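Local coordinates for aminopentol aminotransferase (Sphingopyxis macrogoltabida, PDB 6HBS), which transfers the amino group of aminopentol (hydrolysed fumonisin B1) to pyruvate with the help of pyridoxal 5'-phosphate, a step in fumonisin degradation, at residues F193-P196 with F197-V201; A208-E211 with F212-A216; V229-V232 with R233-F236. All coordinates share one frame; numbering follows the deposited sequence.

Interaction 1: F193-P196 with F197-V201; sequences FATP and FRHEV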
loop_
_atom_site.group_PDB
_atom_site.type_symbol
_atom_site.label_atom_id
_atom_site.label_comp_id
_atom_site.label_asym_id
_atom_site.label_seq_id
_atom_site.Cartn_x
_atom_site.Cartn_y
_atom_site.Cartn_z
ATOM N N PHE A 193 7.882 -6.414 -19.069
ATOM C CA PHE A 193 8.195 -6.674 -17.673
ATOM C C PHE A 193 8.988 -7.978 -17.607
ATOM O O PHE A 193 8.566 -8.999 -18.216
ATOM C CB PHE A 193 6.932 -6.844 -16.826
ATOM C CG PHE A 193 6.245 -5.565 -16.424
ATOM C CD1 PHE A 193 5.671 -4.732 -17.364
ATOM C CD2 PHE A 193 6.167 -5.201 -15.080
ATOM C CE1 PHE A 193 5.026 -3.562 -16.981
ATOM C CE2 PHE A 193 5.526 -4.035 -14.703
ATOM C CZ PHE A 193 4.960 -3.213 -15.647
ATOM N N ALA A 194 10.098 -7.939 -16.859
ATOM C CA ALA A 194 10.903 -9.115 -16.533
ATOM C C ALA A 194 11.324 -9.059 -15.054
ATOM O O ALA A 194 11.834 -8.056 -14.617
ATOM C CB ALA A 194 12.104 -9.136 -17.434
ATOM N N THR A 195 11.142 -10.163 -14.322
ATOM C CA THR A 195 11.857 -10.413 -13.078
ATOM C C THR A 195 13.298 -10.766 -13.440
ATOM O O THR A 195 13.581 -11.237 -14.541
ATOM C CB THR A 195 11.190 -11.503 -12.234
ATOM O OG1 THR A 195 11.190 -12.775 -12.887
ATOM C CG2 THR A 195 9.783 -11.118 -11.857
ATOM N N PRO A 196 14.272 -10.483 -12.569
ATOM C CA PRO A 196 15.673 -10.623 -12.946
ATOM C C PRO A 196 16.163 -12.076 -12.967
ATOM O O PRO A 196 17.183 -12.338 -13.576
ATOM C CB PRO A 196 16.445 -9.797 -11.914
ATOM C CG PRO A 196 15.518 -9.719 -10.720
ATOM C CD PRO A 196 14.105 -9.881 -11.228
ATOM N N PHE A 197 15.425 -12.984 -12.332
ATOM C CA PHE A 197 15.537 -14.425 -12.601
ATOM C C PHE A 197 14.141 -15.035 -12.445
ATOM O O PHE A 197 13.183 -14.325 -12.050
ATOM C CB PHE A 197 16.629 -15.069 -11.735
ATOM C CG PHE A 197 16.475 -14.999 -10.240
ATOM C CD1 PHE A 197 16.947 -13.907 -9.520
ATOM C CD2 PHE A 197 15.922 -16.069 -9.546
ATOM C CE1 PHE A 197 16.833 -13.878 -8.134
ATOM C CE2 PHE A 197 15.803 -16.037 -8.160
ATOM C CZ PHE A 197 16.242 -14.935 -7.457
ATOM N N ARG A 198 14.003 -16.332 -12.754
ATOM C CA ARG A 198 12.748 -17.016 -12.587
ATOM C C ARG A 198 12.613 -17.415 -11.117
ATOM O O ARG A 198 13.393 -18.265 -10.618
ATOM C CB ARG A 198 12.668 -18.257 -13.480
ATOM C CG ARG A 198 11.324 -18.969 -13.419
ATOM C CD ARG A 198 10.232 -18.136 -14.063
ATOM N NE ARG A 198 8.982 -18.874 -14.121
ATOM C CZ ARG A 198 7.877 -18.433 -14.705
ATOM N NH1 ARG A 198 7.796 -17.171 -15.122
ATOM N NH2 ARG A 198 6.878 -19.281 -14.872
ATOM N N HIS A 199 11.651 -16.788 -10.418
ATOM C CA HIS A 199 11.419 -17.013 -8.993
ATOM C C HIS A 199 9.917 -17.141 -8.742
ATOM O O HIS A 199 9.246 -16.162 -8.377
ATOM C CB HIS A 199 12.135 -15.968 -8.109
ATOM C CG HIS A 199 11.944 -14.517 -8.449
ATOM N ND1 HIS A 199 10.696 -13.920 -8.558
ATOM C CD2 HIS A 199 12.845 -13.520 -8.598
ATOM C CE1 HIS A 199 10.861 -12.628 -8.813
ATOM N NE2 HIS A 199 12.168 -12.346 -8.821
ATOM N N GLU A 200 9.386 -18.354 -8.964
ATOM C CA GLU A 200 7.946 -18.596 -8.816
ATOM C C GLU A 200 7.692 -19.856 -7.997
ATOM O O GLU A 200 8.535 -20.760 -7.949
ATOM C CB GLU A 200 7.278 -18.708 -10.193
ATOM C CG GLU A 200 7.493 -17.468 -11.057
ATOM C CD GLU A 200 6.943 -16.170 -10.477
ATOM O OE1 GLU A 200 7.458 -15.075 -10.830
ATOM O OE2 GLU A 200 5.993 -16.245 -9.708
ATOM N N VAL A 201 6.469 -19.929 -7.459
ATOM C CA VAL A 201 6.032 -21.021 -6.609
ATOM C C VAL A 201 5.882 -22.323 -7.404
ATOM O O VAL A 201 5.536 -22.324 -8.573
ATOM C CB VAL A 201 4.741 -20.695 -5.839
ATOM C CG1 VAL A 201 4.980 -19.537 -4.877
ATOM C CG2 VAL A 201 3.564 -20.434 -6.781
HETATM O O HOH W 1 9.813 -15.022 -11.942
HETATM O O HOH W 2 9.492 -14.921 -14.722
#
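T195 and H199 meet where the chain leaves the central strand 189-194 and turns into F197-V201. The threonine approaches over one face of the imidazole: its CG2 lies 3.6 Å from H199 CE1, while OG1 stands above the rim of the ring. On that same face is F197 O, which accepts a hydrogen bond from T195 OG1 at 2.7 Å, the donor rising well out of the carbonyl plane. A chi1 of 63°, which places OG1 between the backbone N and carbonyl carbon of T195, makes this reach across the turn possible. Farther along the ring, P196 CD comes within 4.0 Å of H199 NE2; proline suits the spot, for it stiffens the turn and has no N-H to satisfy. The packing continues to the phenyl ring of F197, where H199 CD2 sits 3.8 Å above the plane, over its centre.

On the other side of the turn the residues meet through two ordered waters instead of direct packing. One water donates to T195 OG1 (2.8 Å) and to E200 OE1, and it accepts from the backbone N of H199. A second donates to T195 OG1 over a longer 3.3 Å and accepts from R198 NH1 at 2.8 Å. R198 is held farther out by a salt bridge to E203, and E200 OE1 also receives Y145 N. A valine at T195 would probably keep the methyl contact with H199 but leave F197 O without this donor and take from both waters the hydroxyl they share. One hydroxyl thus acts as donor to a buried carbonyl and as acceptor for two waters, which probably helps fix the turn that carries H199, a residue of the cofactor pocket.

Interaction 2: A208-E211 with F212-A216; sequences AQLE and FARTA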
loop_
_atom_site.group_PDB
_atom_site.type_symbol
_atom_site.label_atom_id
_atom_site.label_comp_id
_atom_site.label_asym_id
_atom_site.label_seq_id
_atom_site.Cartn_x
_atom_site.Cartn_y
_atom_site.Cartn_z
ATOM N N ALA A 208 18.666 -15.656 -15.138
ATOM C CA ALA A 208 18.347 -15.058 -16.448
ATOM C C ALA A 208 19.481 -15.409 -17.401
ATOM O O ALA A 208 20.654 -15.370 -17.003
ATOM C CB ALA A 208 18.178 -13.563 -16.389
ATOM N N GLN A 209 19.101 -15.748 -18.629
ATOM C CA GLN A 209 20.045 -16.035 -19.675
ATOM C C GLN A 209 20.372 -14.713 -20.365
ATOM O O GLN A 209 19.500 -13.892 -20.640
ATOM C CB GLN A 209 19.488 -17.075 -20.649
ATOM C CG GLN A 209 19.504 -18.490 -20.089
ATOM C CD GLN A 209 18.564 -19.453 -20.775
ATOM O OE1 GLN A 209 18.177 -19.290 -21.936
ATOM N NE2 GLN A 209 18.203 -20.504 -20.050
ATOM N N LEU A 210 21.658 -14.551 -20.667
ATOM C CA LEU A 210 22.176 -13.376 -21.291
ATOM C C LEU A 210 21.431 -13.098 -22.605
ATOM O O LEU A 210 21.061 -11.966 -22.878
ATOM C CB LEU A 210 23.668 -13.629 -21.511
ATOM C CG LEU A 210 24.478 -12.447 -22.018
ATOM C CD1 LEU A 210 24.223 -11.204 -21.178
ATOM C CD2 LEU A 210 25.962 -12.804 -22.043
ATOM N N GLU A 211 21.200 -14.131 -23.426
ATOM C CA GLU A 211 20.634 -13.879 -24.733
ATOM C C GLU A 211 19.206 -13.364 -24.539
ATOM O O GLU A 211 18.751 -12.523 -25.309
ATOM C CB GLU A 211 20.711 -15.097 -25.661
ATOM C CG GLU A 211 21.317 -14.749 -27.018
ATOM C CD GLU A 211 22.573 -13.880 -26.949
ATOM O OE1 GLU A 211 22.522 -12.723 -27.420
ATOM O OE2 GLU A 211 23.594 -14.336 -26.388
ATOM N N PHE A 212 18.524 -13.863 -23.501
ATOM C CA PHE A 212 17.145 -13.442 -23.225
ATOM C C PHE A 212 17.142 -11.945 -22.867
ATOM O O PHE A 212 16.372 -11.178 -23.401
ATOM C CB PHE A 212 16.509 -14.357 -22.176
ATOM C CG PHE A 212 15.257 -13.779 -21.571
ATOM C CD1 PHE A 212 14.098 -13.666 -22.320
ATOM C CD2 PHE A 212 15.253 -13.308 -20.264
ATOM C CE1 PHE A 212 12.943 -13.128 -21.769
ATOM C CE2 PHE A 212 14.097 -12.770 -19.714
ATOM C CZ PHE A 212 12.950 -12.662 -20.465
ATOM N N ALA A 213 18.043 -11.548 -21.966
ATOM C CA ALA A 213 18.116 -10.178 -21.439
ATOM C C ALA A 213 18.513 -9.191 -22.545
ATOM O O ALA A 213 17.928 -8.128 -22.647
ATOM C CB ALA A 213 19.061 -10.131 -20.246
ATOM N N ARG A 214 19.490 -9.567 -23.387
ATOM C CA ARG A 214 19.890 -8.744 -24.509
ATOM C C ARG A 214 18.726 -8.565 -25.483
ATOM O O ARG A 214 18.460 -7.487 -25.940
ATOM C CB ARG A 214 21.090 -9.350 -25.233
ATOM C CG ARG A 214 22.393 -9.131 -24.492
ATOM C CD ARG A 214 23.482 -10.056 -24.990
ATOM N NE ARG A 214 24.706 -9.751 -24.265
ATOM C CZ ARG A 214 25.855 -10.420 -24.384
ATOM N NH1 ARG A 214 25.886 -11.612 -24.966
ATOM N NH2 ARG A 214 26.972 -9.880 -23.922
ATOM N N THR A 215 18.019 -9.644 -25.801
ATOM C CA THR A 215 16.912 -9.521 -26.695
ATOM C C THR A 215 15.834 -8.581 -26.104
ATOM O O THR A 215 15.249 -7.789 -26.817
ATOM C CB THR A 215 16.320 -10.884 -27.028
ATOM O OG1 THR A 215 17.371 -11.670 -27.588
ATOM C CG2 THR A 215 15.139 -10.763 -27.968
ATOM N N ALA A 216 15.574 -8.662 -24.796
ATOM C CA ALA A 216 14.604 -7.754 -24.199
ATOM C C ALA A 216 15.050 -6.312 -24.453
ATOM O O ALA A 216 14.245 -5.454 -24.871
ATOM C CB ALA A 216 14.439 -8.069 -22.719
#
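R214 reaches, extended from CG to NE, along the first turn of its helix toward L210 and E211, and its atoms can be taken in order. R214 CB lies 3.5 Å from L210 O, and CG is equally close to that oxygen. R214 CD moves on to the carboxylate of E211, 3.7 Å from OE1. R214 NE then passes L210 CD1 at 3.4 Å, and beyond it one face of the flat guanidinium group is covered by the leucine, whose CD2 comes within 3.2 Å of R214 NH1, a tight fit. R214 NH2 also lies by the leucine, 3.6 Å from L210 CD2. At the edge of the group, near its plane, E211 OE2 forms a long salt bridge to R214 NH1 (3.8 Å), with the carboxylate turned 48° from the guanidinium. Leucine and arginine suit these positions: one offers a greasy branch to the flat face, while the other can stretch to a charge near the surface.

The pairs three and four residues apart belong to the start of helix 210-223, for which Q209 is the N-cap residue. Its carbonyl oxygen accepts from A213 N, and L210 O accepts from R214 N at 2.9 Å. E211 O is gripped twice by one residue, from opposite faces of its plane: T215 N and T215 OG1 both donate to it, the hydroxyl at 2.8 Å. With chi1 at -58°, OG1 is beside its own backbone N and can share that acceptor. On the inward flank, F212 meets the ring of Y172 at a steep angle and touches L178, and the small A213 touches W244.

Interaction 3: V229-V232 with R233-F236; sequences VDDV and RAGF. With PLP (pyridoxal-5'-phosphate), chain C.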
loop_
_atom_site.group_PDB
_atom_site.type_symbol
_atom_site.label_atom_id
_atom_site.label_comp_id
_atom_site.label_asym_id
_atom_site.label_seq_id
_atom_site.Cartn_x
_atom_site.Cartn_y
_atom_site.Cartn_z
ATOM N N VAL A 229 12.387 -3.833 -15.207
ATOM C CA VAL A 229 12.840 -4.961 -14.395
ATOM C C VAL A 229 12.098 -4.909 -13.063
ATOM O O VAL A 229 12.185 -3.912 -12.357
ATOM C CB VAL A 229 14.359 -4.955 -14.214
ATOM C CG1 VAL A 229 14.801 -5.885 -13.103
ATOM C CG2 VAL A 229 15.061 -5.308 -15.507
ATOM N N ASP A 230 11.395 -5.991 -12.714
ATOM C CA ASP A 230 10.702 -6.067 -11.449
ATOM C C ASP A 230 11.660 -6.643 -10.402
ATOM O O ASP A 230 11.801 -7.841 -10.316
ATOM C CB ASP A 230 9.398 -6.844 -11.575
ATOM C CG ASP A 230 8.630 -6.920 -10.286
ATOM O OD1 ASP A 230 9.185 -6.469 -9.251
ATOM O OD2 ASP A 230 7.539 -7.515 -10.305
ATOM N N ASP A 231 12.276 -5.750 -9.611
ATOM C CA ASP A 231 13.284 -6.096 -8.619
ATOM C C ASP A 231 12.690 -6.069 -7.211
ATOM O O ASP A 231 13.462 -5.966 -6.231
ATOM C CB ASP A 231 14.500 -5.185 -8.693
ATOM C CG ASP A 231 15.781 -5.915 -9.042
ATOM O OD1 ASP A 231 15.942 -7.088 -8.593
ATOM O OD2 ASP A 231 16.632 -5.284 -9.705
ATOM N N VAL A 232 11.356 -6.224 -7.106
ATOM C CA VAL A 232 10.706 -6.149 -5.796
ATOM C C VAL A 232 11.208 -7.296 -4.898
ATOM O O VAL A 232 11.392 -7.110 -3.675
ATOM C CB VAL A 232 9.168 -6.136 -5.933
ATOM C CG1 VAL A 232 8.497 -6.375 -4.580
ATOM C CG2 VAL A 232 8.689 -4.829 -6.545
ATOM N N ARG A 233 11.359 -8.493 -5.485
ATOM C CA ARG A 233 11.738 -9.663 -4.753
ATOM C C ARG A 233 13.262 -9.794 -4.604
ATOM O O ARG A 233 13.763 -10.112 -3.489
ATOM C CB ARG A 233 11.172 -10.944 -5.364
ATOM C CG ARG A 233 11.075 -12.049 -4.320
ATOM C CD ARG A 233 10.533 -13.365 -4.831
ATOM N NE ARG A 233 9.153 -13.246 -5.272
ATOM C CZ ARG A 233 8.388 -14.254 -5.684
ATOM N NH1 ARG A 233 8.751 -15.507 -5.444
ATOM N NH2 ARG A 233 7.237 -14.000 -6.295
ATOM N N ALA A 234 14.001 -9.623 -5.703
ATOM C CA ALA A 234 15.460 -9.921 -5.720
ATOM C C ALA A 234 16.324 -8.694 -5.376
ATOM O O ALA A 234 17.516 -8.839 -5.126
ATOM C CB ALA A 234 15.832 -10.469 -7.080
ATOM N N GLY A 235 15.736 -7.487 -5.397
ATOM C CA GLY A 235 16.500 -6.287 -5.234
ATOM C C GLY A 235 17.315 -6.331 -3.934
ATOM O O GLY A 235 16.813 -6.731 -2.887
ATOM N N PHE A 236 18.608 -6.034 -4.073
ATOM C CA PHE A 236 19.609 -5.926 -3.026
ATOM C C PHE A 236 20.032 -7.278 -2.448
ATOM O O PHE A 236 20.875 -7.297 -1.541
ATOM C CB PHE A 236 19.165 -4.986 -1.902
ATOM C CG PHE A 236 18.994 -3.589 -2.412
ATOM C CD1 PHE A 236 20.042 -2.953 -3.035
ATOM C CD2 PHE A 236 17.799 -2.906 -2.245
ATOM C CE1 PHE A 236 19.898 -1.658 -3.491
ATOM C CE2 PHE A 236 17.674 -1.600 -2.690
ATOM C CZ PHE A 236 18.713 -0.985 -3.309
HETATM N N1 PLP C . 6.719 -8.180 -7.824
HETATM C C2 PLP C . 7.427 -9.230 -7.354
HETATM C C2A PLP C . 8.526 -9.869 -8.170
HETATM C C3 PLP C . 7.171 -9.710 -5.999
HETATM O O3 PLP C . 7.869 -10.748 -5.492
HETATM C C4 PLP C . 6.136 -9.039 -5.180
HETATM C C4A PLP C . 5.914 -9.542 -3.798
HETATM C C5 PLP C . 5.382 -7.933 -5.843
HETATM C C6 PLP C . 5.744 -7.553 -7.129
HETATM C C5A PLP C . 4.270 -7.158 -5.137
HETATM O O4P PLP C . 4.740 -6.554 -3.905
HETATM P P PLP C . 3.607 -6.393 -2.772
HETATM O O1P PLP C . 3.231 -7.720 -2.291
HETATM O O2P PLP C . 2.451 -5.746 -3.481
HETATM O O3P PLP C . 4.345 -5.544 -1.759
HETATM O O HOH W 3 12.435 -9.549 -8.251
HETATM O O HOH W 4 13.797 -6.912 -2.381
#
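D230, V232 and R233 form a first shell along one flank and one face of the pyridoxal phosphate ring. D230 OD2 lies 2.7 Å from PLP N1, the aspartate-pyridine pairing of fold type I enzymes, where such a carboxylate is thought to favour a protonated ring nitrogen. V232 lies over the ring face, its CG1 3.6 Å from PLP C4; a branched, uncharged residue gives a smooth surface for the flat cofactor. R233 approaches O3 with the edge of its guanidinium group: NE donates to PLP O3 at 2.8 Å in a nearly straight bond (171°), and NH2 adds a weak one. A bend at chi3 (-64°) in an otherwise extended chain turns that edge to the phenolic oxygen.

The second shell sets these groups. D230 OD1 accepts from V232 N at 3.1 Å, closing an Asx turn that fixes the carboxylate, while OD2 also receives H146 ND1. R233 NH1 is taken by N377 OD1. A water bridges the backbone, donating to D230 O and accepting from A234 N. Next in the loop, G235 N donates to D231 O at 2.9 Å, although the bond is bent (135°). Glycine fits here because a beta carbon would run into D231 O. D231 itself turns away from the cofactor, and its OD1 bonds to S243 OG.

V229 and D230 belong to strand 226-230, which lies between strands 189-194 and 253-256 in the central sheet. V232 touches K258, the lysine that by similarity carries the cofactor, and beyond the turn F236 packs on L302 and I305 of helix 292-307.

Overall arrangement
The three contacts follow one another along the chain, but only the first and third reach the cofactor. Interactions 1 and 3 lie on neighbouring parallel strands, 189-194 and 226-230, and the loops that follow them, their centres about 9 Å apart; A194 O and D230 N probably share a hydrogen bond at 2.8 Å, and H199 O packs 3.0 Å from R233 NH1. Both supply residues to the same pyridoxal phosphate pocket. Interaction 2 lies at the outer side: it touches interaction 1 where P196 O meets A208 CB at 3.2 Å. It has no contact with interaction 3, about 17 Å away between centres, and its F212 side chain is about 13 Å from the cofactor.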